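Local coordinates for rhusiopathiae surface protein B (Erysipelothrix rhusiopathiae, PDB 3V10) that probably binds collagen as a cell-wall-anchored surface adhesin, the chain here being its collagen-binding region, at residues 183-188 with 245-250; 213-218 with 240-245; 95-100 with 115-120. All blocks are in the same frame, centred on the assembly; numbering follows the deposited sequence.

Contact 1. Residues 183-188 with 245-250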
ATOM      1  N   TRP A 183       7.194  -6.630   4.208  1.00  9.38           N
ATOM      2  CA  TRP A 183       6.656  -7.987   4.203  1.00  8.97           C
ATOM      3  C   TRP A 183       6.904  -8.758   5.490  1.00  7.49           C
ATOM      4  O   TRP A 183       7.858  -8.486   6.218  1.00  8.00           O
ATOM      5  CB  TRP A 183       7.229  -8.769   3.019  1.00  9.57           C
ATOM      6  CG  TRP A 183       7.105  -8.037   1.723  1.00  7.33           C
ATOM      7  CD1 TRP A 183       7.930  -7.058   1.257  1.00  6.32           C
ATOM      8  CD2 TRP A 183       6.064  -8.182   0.749  1.00  8.70           C
ATOM      9  NE1 TRP A 183       7.472  -6.580   0.057  1.00  9.17           N
ATOM     10  CE2 TRP A 183       6.325  -7.250  -0.279  1.00  8.74           C
ATOM     11  CE3 TRP A 183       4.935  -9.003   0.646  1.00  7.24           C
ATOM     12  CZ2 TRP A 183       5.500  -7.120  -1.401  1.00  9.13           C
ATOM     13  CZ3 TRP A 183       4.114  -8.873  -0.472  1.00  9.53           C
ATOM     14  CH2 TRP A 183       4.399  -7.939  -1.478  1.00  9.04           C
ATOM     15  N   TRP A 184       6.034  -9.735   5.750  1.00  8.08           N
ATOM     16  CA  TRP A 184       6.105 -10.566   6.949  1.00  9.07           C
ATOM     17  C   TRP A 184       5.914 -12.045   6.653  1.00  7.49           C
ATOM     18  O   TRP A 184       4.926 -12.421   6.031  1.00  8.04           O
ATOM     19  CB  TRP A 184       4.994 -10.182   7.937  1.00  7.95           C
ATOM     20  CG  TRP A 184       5.140  -8.858   8.598  1.00 11.45           C
ATOM     21  CD1 TRP A 184       5.653  -8.617   9.839  1.00 12.27           C
ATOM     22  CD2 TRP A 184       4.763  -7.585   8.064  1.00 11.19           C
ATOM     23  NE1 TRP A 184       5.617  -7.275  10.113  1.00 12.36           N
ATOM     24  CE2 TRP A 184       5.076  -6.615   9.040  1.00 12.56           C
ATOM     25  CE3 TRP A 184       4.191  -7.169   6.855  1.00 11.64           C
ATOM     26  CZ2 TRP A 184       4.837  -5.249   8.846  1.00 11.26           C
ATOM     27  CZ3 TRP A 184       3.954  -5.810   6.658  1.00 13.06           C
ATOM     28  CH2 TRP A 184       4.278  -4.868   7.653  1.00 10.69           C
ATOM     29  N   LEU A 185       6.855 -12.876   7.095  1.00  7.68           N
ATOM     30  CA  LEU A 185       6.725 -14.325   6.949  1.00  8.76           C
ATOM     31  C   LEU A 185       6.494 -14.809   8.386  1.00  8.11           C
ATOM     32  O   LEU A 185       7.400 -14.764   9.216  1.00 10.85           O
ATOM     33  CB  LEU A 185       8.007 -14.957   6.388  1.00  7.99           C
ATOM     34  CG  LEU A 185       8.577 -14.417   5.075  1.00  5.24           C
ATOM     35  CD1 LEU A 185       9.747 -15.307   4.634  1.00  8.29           C
ATOM     36  CD2 LEU A 185       7.504 -14.381   4.005  1.00  7.25           C
ATOM     37  N   ASN A 186       5.279 -15.252   8.686  1.00 10.24           N
ATOM     38  CA  ASN A 186       4.946 -15.711  10.035  1.00 11.68           C
ATOM     39  C   ASN A 186       5.078 -17.225  10.137  1.00 10.78           C
ATOM     40  O   ASN A 186       4.188 -17.959   9.716  1.00 11.70           O
ATOM     41  CB  ASN A 186       3.523 -15.268  10.368  1.00 11.79           C
ATOM     42  CG  ASN A 186       3.324 -13.781  10.147  1.00 12.98           C
ATOM     43  OD1 ASN A 186       3.702 -12.965  10.986  1.00 15.20           O
ATOM     44  ND2 ASN A 186       2.755 -13.421   9.006  1.00 11.38           N
ATOM     45  N   ILE A 187       6.184 -17.678  10.722  1.00 11.58           N
ATOM     46  CA  ILE A 187       6.473 -19.100  10.841  1.00 12.39           C
ATOM     47  C   ILE A 187       6.247 -19.685  12.224  1.00 13.99           C
ATOM     48  O   ILE A 187       6.833 -19.244  13.211  1.00 14.40           O
ATOM     49  CB  ILE A 187       7.930 -19.388  10.428  1.00 12.47           C
ATOM     50  CG1 ILE A 187       8.211 -18.728   9.076  1.00 12.12           C
ATOM     51  CG2 ILE A 187       8.171 -20.893  10.352  1.00 13.33           C
ATOM     52  CD1 ILE A 187       9.667 -18.786   8.646  1.00 13.02           C
ATOM     53  N   ASN A 188       5.393 -20.698  12.270  1.00 13.66           N
ATOM     54  CA  ASN A 188       5.061 -21.389  13.503  1.00 13.28           C
ATOM     55  C   ASN A 188       4.448 -20.513  14.588  1.00 15.00           C
ATOM     56  O   ASN A 188       4.967 -20.436  15.705  1.00 16.93           O
ATOM     57  CB  ASN A 188       6.295 -22.107  14.058  1.00 14.51           C
ATOM     58  CG  ASN A 188       5.926 -23.196  15.041  1.00 16.84           C
ATOM     59  OD1 ASN A 188       4.743 -23.443  15.276  1.00 15.40           O
ATOM     60  ND2 ASN A 188       6.926 -23.853  15.616  1.00 15.39           N
ATOM     61  N   GLN A 245      15.632 -13.032  -6.768  1.00 11.28           N
ATOM     62  CA  GLN A 245      14.286 -12.846  -6.241  1.00 10.34           C
ATOM     63  C   GLN A 245      13.902 -13.917  -5.223  1.00  9.25           C
ATOM     64  O   GLN A 245      12.812 -13.876  -4.661  1.00  9.08           O
ATOM     65  CB  GLN A 245      13.275 -12.894  -7.390  1.00  9.52           C
ATOM     66  CG  GLN A 245      13.455 -11.827  -8.460  1.00 12.67           C
ATOM     67  CD  GLN A 245      13.250 -10.424  -7.926  1.00 14.08           C
ATOM     68  OE1 GLN A 245      14.200  -9.752  -7.536  1.00 13.38           O
ATOM     69  NE2 GLN A 245      11.995  -9.979  -7.893  1.00 14.70           N
ATOM     70  N   VAL A 246      14.796 -14.871  -4.981  1.00  9.20           N
ATOM     71  CA  VAL A 246      14.494 -15.958  -4.061  1.00 10.32           C
ATOM     72  C   VAL A 246      15.104 -15.843  -2.668  1.00  8.09           C
ATOM     73  O   VAL A 246      16.320 -15.820  -2.512  1.00  9.78           O
ATOM     74  CB  VAL A 246      14.932 -17.314  -4.658  1.00 10.49           C
ATOM     75  CG1 VAL A 246      14.438 -18.449  -3.763  1.00 11.87           C
ATOM     76  CG2 VAL A 246      14.390 -17.467  -6.087  1.00 11.54           C
ATOM     77  N   LEU A 247      14.239 -15.778  -1.659  1.00  9.21           N
ATOM     78  CA  LEU A 247      14.658 -15.690  -0.265  1.00  7.95           C
ATOM     79  C   LEU A 247      14.238 -17.011   0.377  1.00  8.68           C
ATOM     80  O   LEU A 247      13.058 -17.377   0.362  1.00  7.39           O
ATOM     81  CB  LEU A 247      13.973 -14.503   0.424  1.00  8.73           C
ATOM     82  CG  LEU A 247      14.347 -14.195   1.879  1.00 10.71           C
ATOM     83  CD1 LEU A 247      13.947 -12.751   2.215  1.00 14.95           C
ATOM     84  CD2 LEU A 247      13.648 -15.179   2.805  1.00 12.78           C
ATOM     85  N   THR A 248      15.212 -17.733   0.915  1.00  7.35           N
ATOM     86  CA  THR A 248      14.947 -19.027   1.522  1.00  8.74           C
ATOM     87  C   THR A 248      15.234 -19.006   3.011  1.00  9.19           C
ATOM     88  O   THR A 248      16.248 -18.470   3.446  1.00  9.38           O
ATOM     89  CB  THR A 248      15.818 -20.121   0.861  1.00  9.31           C
ATOM     90  OG1 THR A 248      15.601 -20.101  -0.553  1.00  8.93           O
ATOM     91  CG2 THR A 248      15.472 -21.509   1.419  1.00  9.67           C
ATOM     92  N   VAL A 249      14.322 -19.584   3.786  1.00  8.75           N
ATOM     93  CA  VAL A 249      14.467 -19.652   5.230  1.00 10.08           C
ATOM     94  C   VAL A 249      14.454 -21.121   5.612  1.00  9.78           C
ATOM     95  O   VAL A 249      13.510 -21.845   5.285  1.00  9.74           O
ATOM     96  CB  VAL A 249      13.294 -18.943   5.955  1.00 10.94           C
ATOM     97  CG1 VAL A 249      13.477 -19.025   7.471  1.00 12.23           C
ATOM     98  CG2 VAL A 249      13.210 -17.493   5.505  1.00 10.61           C
ATOM     99  N   MET A 250      15.511 -21.559   6.290  1.00 11.13           N
ATOM    100  CA  MET A 250      15.624 -22.941   6.728  1.00 11.46           C
ATOM    101  C   MET A 250      15.813 -22.960   8.239  1.00 11.64           C
ATOM    102  O   MET A 250      16.691 -22.275   8.776  1.00 12.25           O
ATOM    103  CB  MET A 250      16.800 -23.628   6.015  1.00 12.33           C
ATOM    104  CG  MET A 250      16.551 -23.857   4.526  1.00 11.58           C
ATOM    105  SD  MET A 250      18.005 -24.433   3.585  1.00 10.65           S
ATOM    106  CE  MET A 250      18.567 -22.884   2.928  1.00 15.50           C
TER
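Leu-185 and Val-249 mark the closest backbone approach, their CA atoms 9.6 Å apart, and the short strands 183-187 and 246-250 that carry them run nearly parallel, their N-to-C directions differing by 20° at an axis distance of 11.1 Å. That distance is too wide for backbone pairing. The strands belong to two different sheets laid face to face, and what joins them is side chain alone. From one sheet come Leu-185 and Ile-187, from the other Leu-247 and Val-249, and all four are buried. Val-249 works as a fork. Its CG1, lying trans to the backbone N (chi1 -180°), meets CD1 of Ile-187 at 4.0 Å, while its other methyl, CG2, lies 4.2 Å from CD1 of Leu-185. The two encounters differ in style: Ile-187 is extended, with its CD1 trans to CA (chi2 172°), and comes tip to tip with Val-249, whereas Leu-185 and Val-249 slip past one another in opposite directions. The same CD1 of Leu-185 also reaches CD2 of Leu-247, at 4.3 Å, so one methyl links two residues of the opposing strand. Within its own sheet, strand 180-187 is tied by backbone hydrogen bonds to strands 167-173 and 260-269, as where Leu-185 pairs with Val-263 and Asn-186 with Trp-168. No hydrogen bond or charge crosses between the two segments, and they bury only 111 Å² together. The example shows how two sheets can be joined through methyl-to-methyl packing: cohesion here comes from dispersion and from keeping aliphatic groups away from water, while directional bonding stays within each sheet.

Contact 2. Residues 213-218 with 240-245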
ATOM      1  N   GLY A 213      20.018  -5.751   2.932  1.00 14.76           N
ATOM      2  CA  GLY A 213      20.164  -5.562   4.367  1.00 15.69           C
ATOM      3  C   GLY A 213      18.918  -5.257   5.179  1.00 16.30           C
ATOM      4  O   GLY A 213      19.025  -4.851   6.339  1.00 16.57           O
ATOM      5  N   SER A 214      17.736  -5.480   4.611  1.00 13.51           N
ATOM      6  CA  SER A 214      16.499  -5.164   5.324  1.00 12.76           C
ATOM      7  C   SER A 214      15.861  -6.334   6.067  1.00 11.82           C
ATOM      8  O   SER A 214      14.796  -6.180   6.666  1.00 12.49           O
ATOM      9  CB  SER A 214      15.471  -4.599   4.345  1.00 12.57           C
ATOM     10  OG  SER A 214      15.058  -5.605   3.439  1.00 11.56           O
ATOM     11  N   ILE A 215      16.500  -7.497   6.028  1.00 10.53           N
ATOM     12  CA  ILE A 215      15.939  -8.676   6.689  1.00 10.32           C
ATOM     13  C   ILE A 215      16.209  -8.742   8.184  1.00 11.55           C
ATOM     14  O   ILE A 215      17.357  -8.694   8.613  1.00 11.38           O
ATOM     15  CB  ILE A 215      16.485  -9.968   6.064  1.00 11.31           C
ATOM     16  CG1 ILE A 215      16.158  -9.999   4.569  1.00 10.18           C
ATOM     17  CG2 ILE A 215      15.882 -11.175   6.765  1.00 11.62           C
ATOM     18  CD1 ILE A 215      16.776 -11.178   3.845  1.00 10.98           C
ATOM     19  N   MET A 216      15.142  -8.865   8.966  1.00 11.29           N
ATOM     20  CA  MET A 216      15.256  -8.972  10.414  1.00 12.55           C
ATOM     21  C   MET A 216      14.345 -10.122  10.837  1.00 12.34           C
ATOM     22  O   MET A 216      13.504 -10.564  10.059  1.00  9.59           O
ATOM     23  CB  MET A 216      14.823  -7.667  11.086  1.00 11.76           C
ATOM     24  CG  MET A 216      15.643  -6.434  10.677  1.00 15.41           C
ATOM     25  SD  MET A 216      17.348  -6.432  11.290  1.00  9.97           S
ATOM     26  CE  MET A 216      18.284  -6.430   9.822  1.00 21.45           C
ATOM     27  N   VAL A 217      14.510 -10.621  12.056  1.00 11.15           N
ATOM     28  CA  VAL A 217      13.680 -11.735  12.510  1.00 11.50           C
ATOM     29  C   VAL A 217      13.233 -11.590  13.957  1.00 12.96           C
ATOM     30  O   VAL A 217      14.036 -11.266  14.821  1.00 15.92           O
ATOM     31  CB  VAL A 217      14.445 -13.080  12.409  1.00 11.54           C
ATOM     32  CG1 VAL A 217      13.513 -14.234  12.721  1.00 12.54           C
ATOM     33  CG2 VAL A 217      15.059 -13.238  11.029  1.00 13.79           C
ATOM     34  N   ASP A 218      11.950 -11.813  14.213  1.00 14.16           N
ATOM     35  CA  ASP A 218      11.443 -11.777  15.576  1.00 17.37           C
ATOM     36  C   ASP A 218      11.412 -13.237  16.002  1.00 18.06           C
ATOM     37  O   ASP A 218      10.925 -14.095  15.261  1.00 16.88           O
ATOM     38  CB  ASP A 218      10.038 -11.183  15.637  1.00 18.68           C
ATOM     39  CG  ASP A 218      10.021  -9.707  15.321  1.00 22.76           C
ATOM     40  OD1 ASP A 218      10.778  -8.960  15.972  1.00 25.47           O
ATOM     41  OD2 ASP A 218       9.252  -9.293  14.428  1.00 28.06           O
ATOM     42  N   ILE A 240      19.238 -18.195   6.367  1.00 13.20           N
ATOM     43  CA  ILE A 240      18.426 -17.396   5.464  1.00 13.41           C
ATOM     44  C   ILE A 240      19.348 -17.030   4.312  1.00 13.78           C
ATOM     45  O   ILE A 240      20.426 -16.470   4.521  1.00 13.68           O
ATOM     46  CB  ILE A 240      17.912 -16.114   6.134  1.00 13.14           C
ATOM     47  CG1 ILE A 240      16.829 -16.465   7.157  1.00 15.02           C
ATOM     48  CG2 ILE A 240      17.359 -15.160   5.083  1.00 15.67           C
ATOM     49  CD1 ILE A 240      16.309 -15.268   7.933  1.00 16.75           C
ATOM     50  N   THR A 241      18.936 -17.374   3.100  1.00 12.65           N
ATOM     51  CA  THR A 241      19.730 -17.072   1.925  1.00 13.00           C
ATOM     52  C   THR A 241      18.923 -16.209   0.973  1.00 13.29           C
ATOM     53  O   THR A 241      17.694 -16.237   0.982  1.00 11.63           O
ATOM     54  CB  THR A 241      20.156 -18.363   1.189  1.00 13.58           C
ATOM     55  OG1 THR A 241      18.994 -19.055   0.709  1.00 11.88           O
ATOM     56  CG2 THR A 241      20.931 -19.277   2.132  1.00 15.63           C
ATOM     57  N   VAL A 242      19.622 -15.426   0.163  1.00 13.61           N
ATOM     58  CA  VAL A 242      18.967 -14.578  -0.818  1.00 13.76           C
ATOM     59  C   VAL A 242      19.731 -14.721  -2.119  1.00 13.32           C
ATOM     60  O   VAL A 242      20.944 -14.536  -2.155  1.00 14.09           O
ATOM     61  CB  VAL A 242      18.984 -13.084  -0.404  1.00 15.78           C
ATOM     62  CG1 VAL A 242      18.332 -12.236  -1.489  1.00 17.33           C
ATOM     63  CG2 VAL A 242      18.250 -12.894   0.909  1.00 16.57           C
ATOM     64  N   GLU A 243      19.024 -15.091  -3.178  1.00 12.54           N
ATOM     65  CA  GLU A 243      19.629 -15.226  -4.489  1.00 13.06           C
ATOM     66  C   GLU A 243      18.628 -14.635  -5.465  1.00 11.75           C
ATOM     67  O   GLU A 243      17.597 -15.236  -5.747  1.00 10.73           O
ATOM     68  CB  GLU A 243      19.888 -16.693  -4.834  1.00 15.18           C
ATOM     69  CG  GLU A 243      20.824 -17.437  -3.882  1.00 21.18           C
ATOM     70  CD  GLU A 243      22.202 -16.796  -3.755  1.00 24.99           C
ATOM     71  OE1 GLU A 243      22.754 -16.337  -4.775  1.00 25.35           O
ATOM     72  OE2 GLU A 243      22.742 -16.767  -2.627  1.00 27.61           O
ATOM     73  N   GLY A 244      18.933 -13.443  -5.964  1.00 12.92           N
ATOM     74  CA  GLY A 244      18.029 -12.792  -6.887  1.00 13.37           C
ATOM     75  C   GLY A 244      16.709 -12.509  -6.195  1.00 10.87           C
ATOM     76  O   GLY A 244      16.672 -11.858  -5.150  1.00 11.76           O
ATOM     77  N   GLN A 245      15.632 -13.032  -6.768  1.00 11.28           N
ATOM     78  CA  GLN A 245      14.286 -12.846  -6.241  1.00 10.34           C
ATOM     79  C   GLN A 245      13.902 -13.917  -5.223  1.00  9.25           C
ATOM     80  O   GLN A 245      12.812 -13.876  -4.661  1.00  9.08           O
ATOM     81  CB  GLN A 245      13.275 -12.894  -7.390  1.00  9.52           C
ATOM     82  CG  GLN A 245      13.455 -11.827  -8.460  1.00 12.67           C
ATOM     83  CD  GLN A 245      13.250 -10.424  -7.926  1.00 14.08           C
ATOM     84  OE1 GLN A 245      14.200  -9.752  -7.536  1.00 13.38           O
ATOM     85  NE2 GLN A 245      11.995  -9.979  -7.893  1.00 14.70           N
TER
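Ile-215 makes the first touch along segment 213-218, and its CD1 does the work. That methyl lies 3.7 Å from CG2 of Val-242 and 4.2 Å from CG2 of Ile-240, bridging two residues on one face of the opposing strand. Ile-215 and Val-242 slide past each other rather than meeting end on. Met-216 sets its CB away from the other segment, while its backbone is hydrogen-bonded to Thr-264 of the neighbouring strand. Val-217 returns to the interface. With CG1 trans to the backbone N (chi1 -173°), the other methyl, CG2, meets CD1 of Ile-240 tip to tip at 3.9 Å. Both residues also rest against Phe-233 of helix 230-236, which adds an aromatic neighbour to this aliphatic pair. Asp-218 then leaves the contact and is hydrogen-bonded through OD1 to His-227. Ile-215 meeting Val-242 and Val-217 meeting Ile-240 means that the two segments run in opposite senses. No hydrogen bond joins them, for the contact lies between strands of separate sheets. Such packing of branched aliphatic side chains across facing sheets is the core of a beta sandwich, consistent with the DEv-IgG fold of this adhesin.

Contact 3. Residues 95-100 with 115-120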
ATOM      1  N   SER A  95      -4.287  14.598   4.562  1.00  9.29           N
ATOM      2  CA  SER A  95      -5.618  14.373   3.994  1.00  9.56           C
ATOM      3  C   SER A  95      -5.917  15.446   2.948  1.00 10.77           C
ATOM      4  O   SER A  95      -6.947  15.400   2.276  1.00 10.22           O
ATOM      5  CB  SER A  95      -6.687  14.423   5.092  1.00 10.86           C
ATOM      6  OG  SER A  95      -6.486  13.405   6.068  1.00  9.43           O
ATOM      7  N   HIS A  96      -5.010  16.409   2.810  1.00  9.43           N
ATOM      8  CA  HIS A  96      -5.188  17.492   1.848  1.00  8.12           C
ATOM      9  C   HIS A  96      -4.203  17.370   0.692  1.00  9.69           C
ATOM     10  O   HIS A  96      -3.008  17.237   0.915  1.00 10.93           O
ATOM     11  CB  HIS A  96      -4.970  18.848   2.529  1.00  8.94           C
ATOM     12  CG  HIS A  96      -5.948  19.146   3.621  1.00 10.11           C
ATOM     13  ND1 HIS A  96      -7.251  19.525   3.370  1.00 12.24           N
ATOM     14  CD2 HIS A  96      -5.812  19.137   4.967  1.00 10.66           C
ATOM     15  CE1 HIS A  96      -7.871  19.739   4.518  1.00 12.33           C
ATOM     16  NE2 HIS A  96      -7.021  19.510   5.501  1.00 11.66           N
ATOM     17  N   ILE A  97      -4.711  17.428  -0.534  1.00  7.98           N
ATOM     18  CA  ILE A  97      -3.870  17.343  -1.727  1.00 11.09           C
ATOM     19  C   ILE A  97      -4.084  18.620  -2.532  1.00 12.19           C
ATOM     20  O   ILE A  97      -5.221  18.973  -2.857  1.00 10.64           O
ATOM     21  CB  ILE A  97      -4.254  16.133  -2.607  1.00 12.20           C
ATOM     22  CG1 ILE A  97      -4.432  14.884  -1.741  1.00 15.73           C
ATOM     23  CG2 ILE A  97      -3.180  15.907  -3.659  1.00 10.82           C
ATOM     24  CD1 ILE A  97      -3.188  14.465  -1.009  1.00 13.76           C
ATOM     25  N   HIS A  98      -2.988  19.299  -2.855  1.00 10.39           N
ATOM     26  CA  HIS A  98      -3.032  20.563  -3.579  1.00  9.91           C
ATOM     27  C   HIS A  98      -2.531  20.421  -5.009  1.00  9.82           C
ATOM     28  O   HIS A  98      -1.490  19.815  -5.251  1.00  7.65           O
ATOM     29  CB  HIS A  98      -2.166  21.593  -2.828  1.00  8.13           C
ATOM     30  CG  HIS A  98      -2.197  22.978  -3.404  1.00  9.69           C
ATOM     31  ND1 HIS A  98      -3.263  23.837  -3.234  1.00 10.27           N
ATOM     32  CD2 HIS A  98      -1.265  23.674  -4.102  1.00 12.12           C
ATOM     33  CE1 HIS A  98      -2.985  25.001  -3.796  1.00 12.27           C
ATOM     34  NE2 HIS A  98      -1.779  24.929  -4.330  1.00  9.91           N
ATOM     35  N   PHE A  99      -3.284  20.959  -5.960  1.00 10.04           N
ATOM     36  CA  PHE A  99      -2.849  20.928  -7.349  1.00 10.07           C
ATOM     37  C   PHE A  99      -2.693  22.367  -7.811  1.00 10.07           C
ATOM     38  O   PHE A  99      -3.593  23.179  -7.607  1.00 10.57           O
ATOM     39  CB  PHE A  99      -3.861  20.212  -8.249  1.00 10.73           C
ATOM     40  CG  PHE A  99      -3.514  20.284  -9.715  1.00 11.92           C
ATOM     41  CD1 PHE A  99      -3.827  21.414 -10.468  1.00 13.41           C
ATOM     42  CD2 PHE A  99      -2.836  19.240 -10.333  1.00 16.13           C
ATOM     43  CE1 PHE A  99      -3.470  21.507 -11.809  1.00 15.30           C
ATOM     44  CE2 PHE A  99      -2.471  19.321 -11.683  1.00 17.22           C
ATOM     45  CZ  PHE A  99      -2.790  20.458 -12.420  1.00 17.40           C
ATOM     46  N   GLU A 100      -1.553  22.680  -8.419  1.00 10.07           N
ATOM     47  CA  GLU A 100      -1.294  24.028  -8.919  1.00 12.41           C
ATOM     48  C   GLU A 100      -0.757  23.983 -10.346  1.00 13.88           C
ATOM     49  O   GLU A 100       0.093  23.155 -10.674  1.00 12.85           O
ATOM     50  CB  GLU A 100      -0.289  24.753  -8.010  1.00 15.95           C
ATOM     51  CG  GLU A 100       0.133  26.127  -8.520  1.00 20.58           C
ATOM     52  CD  GLU A 100       1.164  26.798  -7.623  1.00 25.57           C
ATOM     53  OE1 GLU A 100       2.164  26.136  -7.274  1.00 27.56           O
ATOM     54  OE2 GLU A 100       0.981  27.985  -7.277  1.00 26.29           O
ATOM     55  N   ILE A 115      -6.082  12.602 -12.578  1.00 16.01           N
ATOM     56  CA  ILE A 115      -5.315  12.405 -11.360  1.00 14.59           C
ATOM     57  C   ILE A 115      -5.757  11.097 -10.741  1.00 15.19           C
ATOM     58  O   ILE A 115      -6.950  10.868 -10.550  1.00 16.80           O
ATOM     59  CB  ILE A 115      -5.565  13.525 -10.331  1.00 14.64           C
ATOM     60  CG1 ILE A 115      -5.071  14.864 -10.878  1.00 15.16           C
ATOM     61  CG2 ILE A 115      -4.869  13.175  -9.012  1.00 13.92           C
ATOM     62  CD1 ILE A 115      -5.328  16.032  -9.947  1.00 17.30           C
ATOM     63  N   ASN A 116      -4.797  10.227 -10.453  1.00 15.10           N
ATOM     64  CA  ASN A 116      -5.090   8.949  -9.827  1.00 16.09           C
ATOM     65  C   ASN A 116      -4.404   8.998  -8.471  1.00 17.14           C
ATOM     66  O   ASN A 116      -3.205   8.751  -8.353  1.00 17.61           O
ATOM     67  CB  ASN A 116      -4.560   7.808 -10.692  1.00 20.50           C
ATOM     68  CG  ASN A 116      -5.316   7.683 -12.001  1.00 23.39           C
ATOM     69  OD1 ASN A 116      -6.390   7.081 -12.055  1.00 28.35           O
ATOM     70  ND2 ASN A 116      -4.773   8.274 -13.060  1.00 26.54           N
ATOM     71  N   LEU A 117      -5.184   9.351  -7.456  1.00 14.02           N
ATOM     72  CA  LEU A 117      -4.687   9.503  -6.094  1.00 13.76           C
ATOM     73  C   LEU A 117      -4.784   8.229  -5.270  1.00 12.76           C
ATOM     74  O   LEU A 117      -5.797   7.542  -5.289  1.00 12.16           O
ATOM     75  CB  LEU A 117      -5.471  10.624  -5.399  1.00 13.78           C
ATOM     76  CG  LEU A 117      -5.239  10.901  -3.912  1.00 16.07           C
ATOM     77  CD1 LEU A 117      -3.832  11.430  -3.680  1.00 15.16           C
ATOM     78  CD2 LEU A 117      -6.263  11.927  -3.440  1.00 16.10           C
ATOM     79  N   LYS A 118      -3.713   7.923  -4.544  1.00 10.17           N
ATOM     80  CA  LYS A 118      -3.676   6.743  -3.694  1.00  8.16           C
ATOM     81  C   LYS A 118      -3.751   7.201  -2.250  1.00  9.46           C
ATOM     82  O   LYS A 118      -3.099   8.177  -1.875  1.00 10.80           O
ATOM     83  CB  LYS A 118      -2.378   5.966  -3.933  1.00  9.77           C
ATOM     84  CG  LYS A 118      -2.176   5.565  -5.385  1.00 11.90           C
ATOM     85  CD  LYS A 118      -3.382   4.791  -5.896  1.00 13.47           C
ATOM     86  CE  LYS A 118      -3.256   4.444  -7.368  1.00 15.32           C
ATOM     87  NZ  LYS A 118      -2.164   3.460  -7.610  1.00 17.44           N
ATOM     88  N   SER A 119      -4.540   6.507  -1.437  1.00  9.04           N
ATOM     89  CA  SER A 119      -4.670   6.886  -0.036  1.00 10.92           C
ATOM     90  C   SER A 119      -4.610   5.688   0.898  1.00 12.58           C
ATOM     91  O   SER A 119      -4.812   4.547   0.484  1.00 13.47           O
ATOM     92  CB  SER A 119      -5.985   7.642   0.193  1.00 12.30           C
ATOM     93  OG  SER A 119      -7.101   6.780   0.051  1.00 13.22           O
ATOM     94  N   VAL A 120      -4.314   5.963   2.160  1.00 12.63           N
ATOM     95  CA  VAL A 120      -4.243   4.934   3.186  1.00 13.05           C
ATOM     96  C   VAL A 120      -5.087   5.430   4.350  1.00 13.32           C
ATOM     97  O   VAL A 120      -5.214   6.640   4.559  1.00 12.41           O
ATOM     98  CB  VAL A 120      -2.777   4.713   3.658  1.00 15.35           C
ATOM     99  CG1 VAL A 120      -2.158   6.037   4.098  1.00 15.54           C
ATOM    100  CG2 VAL A 120      -2.739   3.717   4.798  1.00 17.00           C
TER
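An apolar contact, Ile-97 with Leu-117 and Phe-99 with Ile-115, lies in the interior of the bacterial Ig domain, between strands 96-101 and 112-123, which face each other without pairing. The CA atoms of Ile-97 and Leu-117 are 9.0 Å apart, and those of Phe-99 and Ile-115 lie 9.7 Å apart, so that side chains alone fill the gap. The branches of Leu-117 embrace CG1 of Ile-97, CD2 at 3.9 Å and CD1 at 4.0 Å, and the two side chains cross obliquely. Leu-117 reaches in with its CG trans to the backbone N (chi1 174°). Two residues further along 95-100, Phe-99 meets the extended Ile-115, whose CD1 lies 4.1 Å from CD2 of Phe-99, a single methyl approaching the ring at a slant. No hydrogen bond spans the two segments. Phe-99 also belongs to an aromatic cluster, its ring stacked with that of Phe-51 and edge-to-face with those of Phe-34 and Phe-101. Strand 96-101 is held between strands 50-54 and 85-93, whereas strand 112-123 pairs with strands 28-35, 61-65 and 311-315. Leu-90 and Phe-92 of strand 85-93 add further packing around Ile-97.

Overall arrangement
Contacts 1 and 2 belong to one sandwich and lie only 8 Å apart, centre to centre. Contact 2 is nested within the loop that contact 1 closes, and the two share Gln-245. Strands 239-243 and 246-251 are neighbours in one sheet, joined by a probable hydrogen bond from Thr-248 N to Thr-241 O (2.9 Å), and Leu-247 CD1 packs on Ile-215 CD1 at 3.6 Å, forming one core. Contact 3 stands in the other domain, its centre about 34 Å from both. The nearest atoms of contacts 1 and 3 are about 11 Å apart, those of contacts 2 and 3 about 20 Å. In the Collagen Hug model, two such domains probably embrace collagen between them.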